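Local coordinates for uncharacterized hypothetical protein (Bacteroides vulgatus, PDB 4FMR) that is of unknown function but probably binds DNA, pairing an HU/IHF-like DNA-binding domain with an immunoglobulin-like DUF4469 domain, at residues F146-G151 and I200-S205; L161-T166 and D188-N193; G209-T214 and I237-A242. All blocks are in the same frame, centred on the assembly; numbering follows the deposited sequence. Where two conformers were deposited one is given.

Contact 1: residues F146-G151 and I200-S205; sequences FSATAG and ILLPAS
This contact lies in the immunoglobulin-like DUF4469 domain, where two beta sheets pack face to face. Residues 146-151 carry strand 147-149, outermost in its sheet within this chain. Residues 200-205 leave the end of strand 197-201, which belongs to the other sheet. The end-to-end directions of 148-151 and 201-204 differ by 73°, so the two segments do not run as paired strands.

The polar part is backbone only. The amide N of Gly151 lies near two successive carbonyls, Leu202 O at 2.9 Å and Pro203 O at 3.1 Å. Both hydrogen bonds are weak, because the N-H points between the two acceptors and is straight to neither. Gly151 has phi 76°, a backbone shape that glycine takes up easily, and its CA approaches the CB of Ala204.

The apolar part is carried by Leu202. Its CG is anti to the carbonyl carbon (chi1 -69°). The CD1 branch meets the CB of Ala148 at 3.7 Å and also lies against Thr149 O. Phe154 of strand 153-159 packs on both Ala148 and Leu202. Thr149 turns its CB away from the contact, and its OG1 bonds to Asp138.

Smaller touches flank the contact. Leu201 has CG anti to the backbone N, and its CD1 reaches the carbonyl of Gly151. The methyl of Ala150 rests 3.6 Å from Pro203 O.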
# COMPACT_ATOMS: atom_id res chain seq x y z
N PHE B 146 0.38 8.90 -6.51
CA PHE B 146 -0.25 10.21 -6.38
C PHE B 146 -0.95 10.39 -5.04
O PHE B 146 -1.83 11.23 -4.92
CB PHE B 146 -1.20 10.57 -7.53
CG PHE B 146 -0.46 11.43 -8.52
CD1 PHE B 146 0.30 10.87 -9.54
CD2 PHE B 146 -0.43 12.82 -8.37
CE1 PHE B 146 0.98 11.67 -10.44
CE2 PHE B 146 0.28 13.62 -9.26
CZ PHE B 146 1.00 13.04 -10.27
N SER B 147 -0.50 9.64 -4.01
CA SER B 147 -0.87 9.85 -2.62
C SER B 147 0.20 10.79 -2.07
O SER B 147 1.36 10.71 -2.50
CB SER B 147 -0.99 8.54 -1.85
OG SER B 147 0.29 7.93 -1.75
N ALA B 148 -0.18 11.73 -1.20
CA ALA B 148 0.74 12.75 -0.71
C ALA B 148 0.49 13.09 0.76
O ALA B 148 -0.56 12.77 1.30
CB ALA B 148 0.59 14.00 -1.57
N THR B 149 1.47 13.74 1.38
CA THR B 149 1.42 14.15 2.79
C THR B 149 1.30 15.69 2.90
O THR B 149 2.17 16.40 2.40
CB THR B 149 2.68 13.63 3.52
OG1 THR B 149 2.87 12.23 3.25
CG2 THR B 149 2.60 13.84 5.02
N ALA B 150 0.25 16.18 3.57
CA ALA B 150 0.03 17.61 3.85
C ALA B 150 1.17 18.15 4.70
O ALA B 150 1.66 17.43 5.56
CB ALA B 150 -1.30 17.83 4.57
N GLY B 151 1.62 19.37 4.42
CA GLY B 151 2.72 20.00 5.14
C GLY B 151 4.08 19.47 4.73
O GLY B 151 5.08 19.81 5.37
N ILE B 200 7.03 20.88 -4.97
CA ILE B 200 6.19 21.82 -4.23
C ILE B 200 6.17 21.43 -2.77
O ILE B 200 6.47 20.29 -2.44
CB ILE B 200 4.72 21.93 -4.82
CG1 ILE B 200 3.95 20.58 -4.72
CG2 ILE B 200 4.73 22.48 -6.26
CD1 ILE B 200 2.43 20.61 -4.96
N LEU B 201 5.84 22.39 -1.91
CA LEU B 201 5.57 22.17 -0.48
C LEU B 201 4.08 22.25 -0.31
O LEU B 201 3.50 23.26 -0.67
CB LEU B 201 6.30 23.18 0.45
CG LEU B 201 6.07 22.92 1.98
CD1 LEU B 201 6.58 21.55 2.40
CD2 LEU B 201 6.79 23.95 2.82
N LEU B 202 3.45 21.19 0.16
CA LEU B 202 1.99 21.21 0.33
C LEU B 202 1.59 21.91 1.63
O LEU B 202 2.22 21.64 2.64
CB LEU B 202 1.43 19.76 0.34
CG LEU B 202 1.48 18.98 -0.98
CD1 LEU B 202 1.22 17.51 -0.74
CD2 LEU B 202 0.49 19.55 -1.99
N PRO B 203 0.55 22.78 1.66
CA PRO B 203 0.12 23.36 2.97
C PRO B 203 -0.29 22.27 3.98
O PRO B 203 -0.80 21.21 3.60
CB PRO B 203 -1.09 24.25 2.60
CG PRO B 203 -1.05 24.38 1.11
CD PRO B 203 -0.34 23.19 0.56
N ALA B 204 -0.05 22.55 5.27
CA ALA B 204 -0.29 21.64 6.39
C ALA B 204 -1.77 21.52 6.77
O ALA B 204 -2.17 20.48 7.27
CB ALA B 204 0.50 22.12 7.61
N SER B 205 -2.56 22.55 6.49
CA SER B 205 -3.97 22.67 6.85
C SER B 205 -4.94 21.87 5.93
O SER B 205 -6.14 21.87 6.21
CB SER B 205 -4.39 24.15 6.82
OG SER B 205 -4.06 24.73 5.57

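Contact 2: residues L161-T166 and D188-N193; sequences LTVAGT and DMIVLN
Asn193 sends its CG anti to the backbone N (chi1 -161°), and a small chi2 of 17° sets the amide for a two-point grip on Val163. Val163 has CG1 anti to its own N and CG2 anti to its carbonyl carbon. Both methyls can then meet Ile190, whose CG1 is anti to the carbonyl carbon.

The Asn193 amide bonds the backbone of one residue twice. Val163 N donates to Asn193 OD1 at 2.7 Å, almost straight at 171°, in the carbonyl plane and on a lone pair. Asn193 ND2 donates back to Val163 O at 2.8 Å, again on a lone pair, with the acceptor nearly in the amide plane. The two bonds fix the rotation of the amide and use its oxygen and nitrogen together.

The amide's C=O and N-H pair with the N-H and C=O of Val163, much as a backbone peptide might. In this immunoglobulin-like domain, strand 190-193 is outermost in the four-stranded sheet within this chain. Val191 and Leu192 form a classic beta bulge opposite Ile199. Residues 161-166 are part of the loop between strands 153-159 and 171-176, which lie in different sheets.

Beside the amide, Ile190 CD1 sits 3.9 Å from Val163 CG2 and equally near CG1. Thr162 crosses Asn193 at about a right angle, its CG2 lying 3.6 Å from Asn193 O. Thr217 OG1 hydrogen-bonds Thr162 O and Ala164 N.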
# COMPACT_ATOMS: atom_id res chain seq x y z
N LEU B 161 6.01 21.89 -17.49
CA LEU B 161 5.27 22.18 -16.26
C LEU B 161 5.73 23.49 -15.57
O LEU B 161 5.06 23.89 -14.62
CB LEU B 161 5.43 21.00 -15.26
CG LEU B 161 4.75 19.67 -15.63
CD1 LEU B 161 4.91 18.64 -14.50
CD2 LEU B 161 3.27 19.86 -15.91
N THR B 162 6.82 24.15 -16.06
CA THR B 162 7.37 25.39 -15.48
C THR B 162 6.27 26.41 -15.23
O THR B 162 5.52 26.73 -16.16
CB THR B 162 8.48 26.00 -16.37
OG1 THR B 162 9.48 25.03 -16.63
CG2 THR B 162 9.15 27.23 -15.74
N VAL B 163 6.16 26.90 -13.99
CA VAL B 163 5.16 27.92 -13.63
C VAL B 163 5.77 29.30 -14.00
O VAL B 163 6.79 29.70 -13.44
CB VAL B 163 4.72 27.80 -12.15
CG1 VAL B 163 3.82 28.96 -11.74
CG2 VAL B 163 4.00 26.47 -11.89
N ALA B 164 5.20 29.97 -15.00
CA ALA B 164 5.71 31.27 -15.48
C ALA B 164 4.58 32.14 -16.01
O ALA B 164 3.53 31.61 -16.38
CB ALA B 164 6.77 31.07 -16.56
N GLY B 165 4.81 33.45 -16.04
CA GLY B 165 3.81 34.40 -16.51
C GLY B 165 3.33 35.41 -15.48
O GLY B 165 3.32 35.14 -14.28
N THR B 166 2.88 36.56 -15.99
CA THR B 166 2.37 37.71 -15.24
C THR B 166 0.94 37.51 -14.70
O THR B 166 0.60 38.07 -13.66
CB THR B 166 2.38 38.95 -16.15
OG1 THR B 166 1.63 38.67 -17.34
CG2 THR B 166 3.79 39.41 -16.50
N ASP B 188 6.00 30.88 -3.75
CA ASP B 188 7.30 30.66 -3.10
C ASP B 188 7.41 29.20 -2.58
O ASP B 188 8.53 28.75 -2.32
CB ASP B 188 7.58 31.69 -1.97
CG ASP B 188 6.71 31.70 -0.71
OD1 ASP B 188 5.75 30.89 -0.64
OD2 ASP B 188 7.00 32.50 0.20
N MSE B 189 6.25 28.46 -2.50
CA MSE B 189 6.23 27.07 -2.06
C MSE B 189 6.48 26.14 -3.27
O MSE B 189 6.41 24.92 -3.15
CB MSE B 189 4.93 26.74 -1.33
CG MSE B 189 4.73 27.62 -0.10
SE MSE B 189 6.08 27.33 1.30
CE MSE B 189 7.64 28.50 0.82
N ILE B 190 6.81 26.75 -4.43
CA ILE B 190 7.25 26.04 -5.62
C ILE B 190 8.77 26.08 -5.44
O ILE B 190 9.35 27.16 -5.54
CB ILE B 190 6.73 26.59 -6.98
CG1 ILE B 190 5.16 26.57 -7.05
CG2 ILE B 190 7.37 25.81 -8.15
CD1 ILE B 190 4.55 27.46 -8.17
N VAL B 191 9.38 24.97 -5.00
CA VAL B 191 10.81 24.90 -4.64
C VAL B 191 11.70 24.64 -5.88
O VAL B 191 12.80 25.16 -5.95
CB VAL B 191 10.98 23.80 -3.57
CG1 VAL B 191 12.43 23.70 -3.10
CG2 VAL B 191 10.06 24.08 -2.40
N LEU B 192 11.24 23.78 -6.80
CA LEU B 192 11.93 23.45 -8.04
C LEU B 192 10.92 23.66 -9.15
O LEU B 192 9.82 23.10 -9.09
CB LEU B 192 12.53 22.01 -8.04
CG LEU B 192 13.41 21.64 -9.27
CD1 LEU B 192 14.59 22.59 -9.45
CD2 LEU B 192 13.90 20.22 -9.20
N ASN B 193 11.26 24.54 -10.10
CA ASN B 193 10.37 24.96 -11.18
C ASN B 193 10.95 24.64 -12.58
O ASN B 193 11.22 25.53 -13.38
CB ASN B 193 10.09 26.48 -11.05
CG ASN B 193 8.87 26.94 -11.80
OD1 ASN B 193 8.02 26.14 -12.17
ND2 ASN B 193 8.74 28.25 -12.03

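Contact 3: residues G209-T214 and I237-A242; sequences GEYMLT and IYIGGA
Tyr211 leaves its strand with CG anti to the carbonyl carbon (chi1 -68°). Its CB touches Ile237 CG2 at 3.7 Å. CG and CD1 lie by Ile239 CD1, which sits over one ring face in a CH-pi contact, 4.1 Å from the centroid. CE1 comes near Ile239 CB and CD1. At the tip, OH hydrogen-bonds to the backbone O of Glu207.

The backbones of strands 209-217 and 231-240 form an antiparallel pair in the mixed five-stranded sheet of the immunoglobulin-like domain. Gly209 with Ile239 and Tyr211 with Ile237 are hydrogen-bonded pairs. By its N-H...O angle of 176°, Ile239 N to Gly209 O (2.8 Å) is the straightest, though the donor lies above the carbonyl plane. Between them, Glu210 and Tyr238 form a non-hydrogen-bonded pair, and Glu210 CA gives a CA-H...O contact to Ile237 O.

Glu210 and Tyr238 project from the opposite sheet face to Tyr211. The Glu210 chain bends at chi2 (79°), bringing OE1 to 3.4 Å from Tyr238 CB, near the plane of the ring at its edge. OE2 hydrogen-bonds to Thr236 OG1 and makes a salt bridge to Arg81 of the second subunit.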
# COMPACT_ATOMS: atom_id res chain seq x y z
N GLY B 209 -8.17 13.53 1.96
CA GLY B 209 -9.06 13.26 0.85
C GLY B 209 -8.46 13.51 -0.50
O GLY B 209 -7.31 13.95 -0.62
N GLU B 210 -9.25 13.19 -1.51
CA GLU B 210 -8.91 13.38 -2.89
C GLU B 210 -9.08 14.87 -3.27
O GLU B 210 -9.95 15.58 -2.76
CB GLU B 210 -9.76 12.46 -3.77
CG GLU B 210 -9.04 12.09 -5.07
CD GLU B 210 -7.99 10.99 -5.03
OE1 GLU B 210 -7.93 10.25 -4.03
OE2 GLU B 210 -7.26 10.84 -6.04
N TYR B 211 -8.16 15.34 -4.13
CA TYR B 211 -8.11 16.68 -4.70
C TYR B 211 -7.76 16.59 -6.16
O TYR B 211 -7.09 15.64 -6.58
CB TYR B 211 -7.08 17.59 -3.99
CG TYR B 211 -7.39 17.97 -2.56
CD1 TYR B 211 -7.24 17.05 -1.52
CD2 TYR B 211 -7.76 19.27 -2.22
CE1 TYR B 211 -7.55 17.38 -0.20
CE2 TYR B 211 -8.04 19.62 -0.90
CZ TYR B 211 -7.93 18.68 0.10
OH TYR B 211 -8.20 19.02 1.39
N MSE B 212 -8.17 17.60 -6.94
CA MSE B 212 -7.73 17.77 -8.30
C MSE B 212 -6.59 18.79 -8.26
O MSE B 212 -6.81 19.91 -7.80
CB MSE B 212 -8.87 18.17 -9.25
CG MSE B 212 -8.43 18.21 -10.74
SE MSE B 212 -7.79 16.46 -11.38
CE MSE B 212 -9.30 15.31 -11.00
N LEU B 213 -5.36 18.35 -8.58
CA LEU B 213 -4.19 19.20 -8.63
C LEU B 213 -4.07 19.79 -10.05
O LEU B 213 -4.09 19.05 -11.03
CB LEU B 213 -2.89 18.44 -8.21
CG LEU B 213 -1.61 19.32 -8.09
CD1 LEU B 213 -0.67 18.79 -7.01
CD2 LEU B 213 -0.86 19.41 -9.42
N THR B 214 -3.93 21.11 -10.15
CA THR B 214 -3.83 21.79 -11.44
C THR B 214 -2.61 22.70 -11.46
O THR B 214 -2.32 23.39 -10.49
CB THR B 214 -5.13 22.57 -11.72
OG1 THR B 214 -6.21 21.63 -11.69
CG2 THR B 214 -5.12 23.33 -13.06
N ILE B 237 -5.11 13.67 -6.91
CA ILE B 237 -4.13 13.47 -5.84
C ILE B 237 -4.86 13.15 -4.54
O ILE B 237 -5.85 13.79 -4.21
CB ILE B 237 -3.17 14.73 -5.67
CG1 ILE B 237 -1.99 14.48 -4.67
CG2 ILE B 237 -3.94 16.00 -5.28
CD1 ILE B 237 -0.80 15.56 -4.70
N TYR B 238 -4.33 12.19 -3.80
CA TYR B 238 -4.88 11.93 -2.48
C TYR B 238 -3.98 12.60 -1.46
O TYR B 238 -2.77 12.36 -1.43
CB TYR B 238 -5.06 10.44 -2.20
CG TYR B 238 -5.52 10.20 -0.77
CD1 TYR B 238 -6.86 10.35 -0.42
CD2 TYR B 238 -4.62 9.83 0.23
CE1 TYR B 238 -7.28 10.20 0.90
CE2 TYR B 238 -5.03 9.69 1.55
CZ TYR B 238 -6.36 9.85 1.88
OH TYR B 238 -6.78 9.65 3.18
N ILE B 239 -4.56 13.41 -0.60
CA ILE B 239 -3.75 14.06 0.43
C ILE B 239 -4.09 13.46 1.79
O ILE B 239 -5.26 13.37 2.15
CB ILE B 239 -3.92 15.61 0.39
CG1 ILE B 239 -3.34 16.15 -0.97
CG2 ILE B 239 -3.23 16.27 1.62
CD1 ILE B 239 -3.63 17.52 -1.33
N GLY B 240 -3.06 13.02 2.49
CA GLY B 240 -3.19 12.48 3.84
C GLY B 240 -2.78 13.59 4.79
O GLY B 240 -1.83 14.33 4.49
N GLY B 241 -3.52 13.71 5.90
CA GLY B 241 -3.29 14.72 6.92
C GLY B 241 -1.85 14.85 7.37
O GLY B 241 -1.08 13.88 7.33
N ALA B 242 -1.47 16.07 7.76
CA ALA B 242 -0.13 16.47 8.21
C ALA B 242 0.42 15.51 9.29
O ALA B 242 -0.34 15.06 10.14
CB ALA B 242 -0.19 17.89 8.76

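Overall arrangement
All three contacts belong to the immunoglobulin-like part of the chain. Contacts 1 and 3 are close, with centres 7 Å apart, and share the five-stranded sheet. Strand 147-149 lies beside strand 231-240: Ala148 N is 2.7 Å from Tyr238 O, and Ala148 O is 2.8 Å from Gly240 N, both probable hydrogen bonds. Contacts 1 and 2, centres 16 Å apart, reach neighbouring strands of the four-stranded sheet; just before strand 190-193, Met189 O is 2.9 Å from Leu201 N, a probable hydrogen bond. Contact 2 falls between the two segments of contact 1 in sequence. Contacts 2 and 3 do not touch, their nearest atoms being about 7 Å apart. Contact 1 thus connects the two sheets.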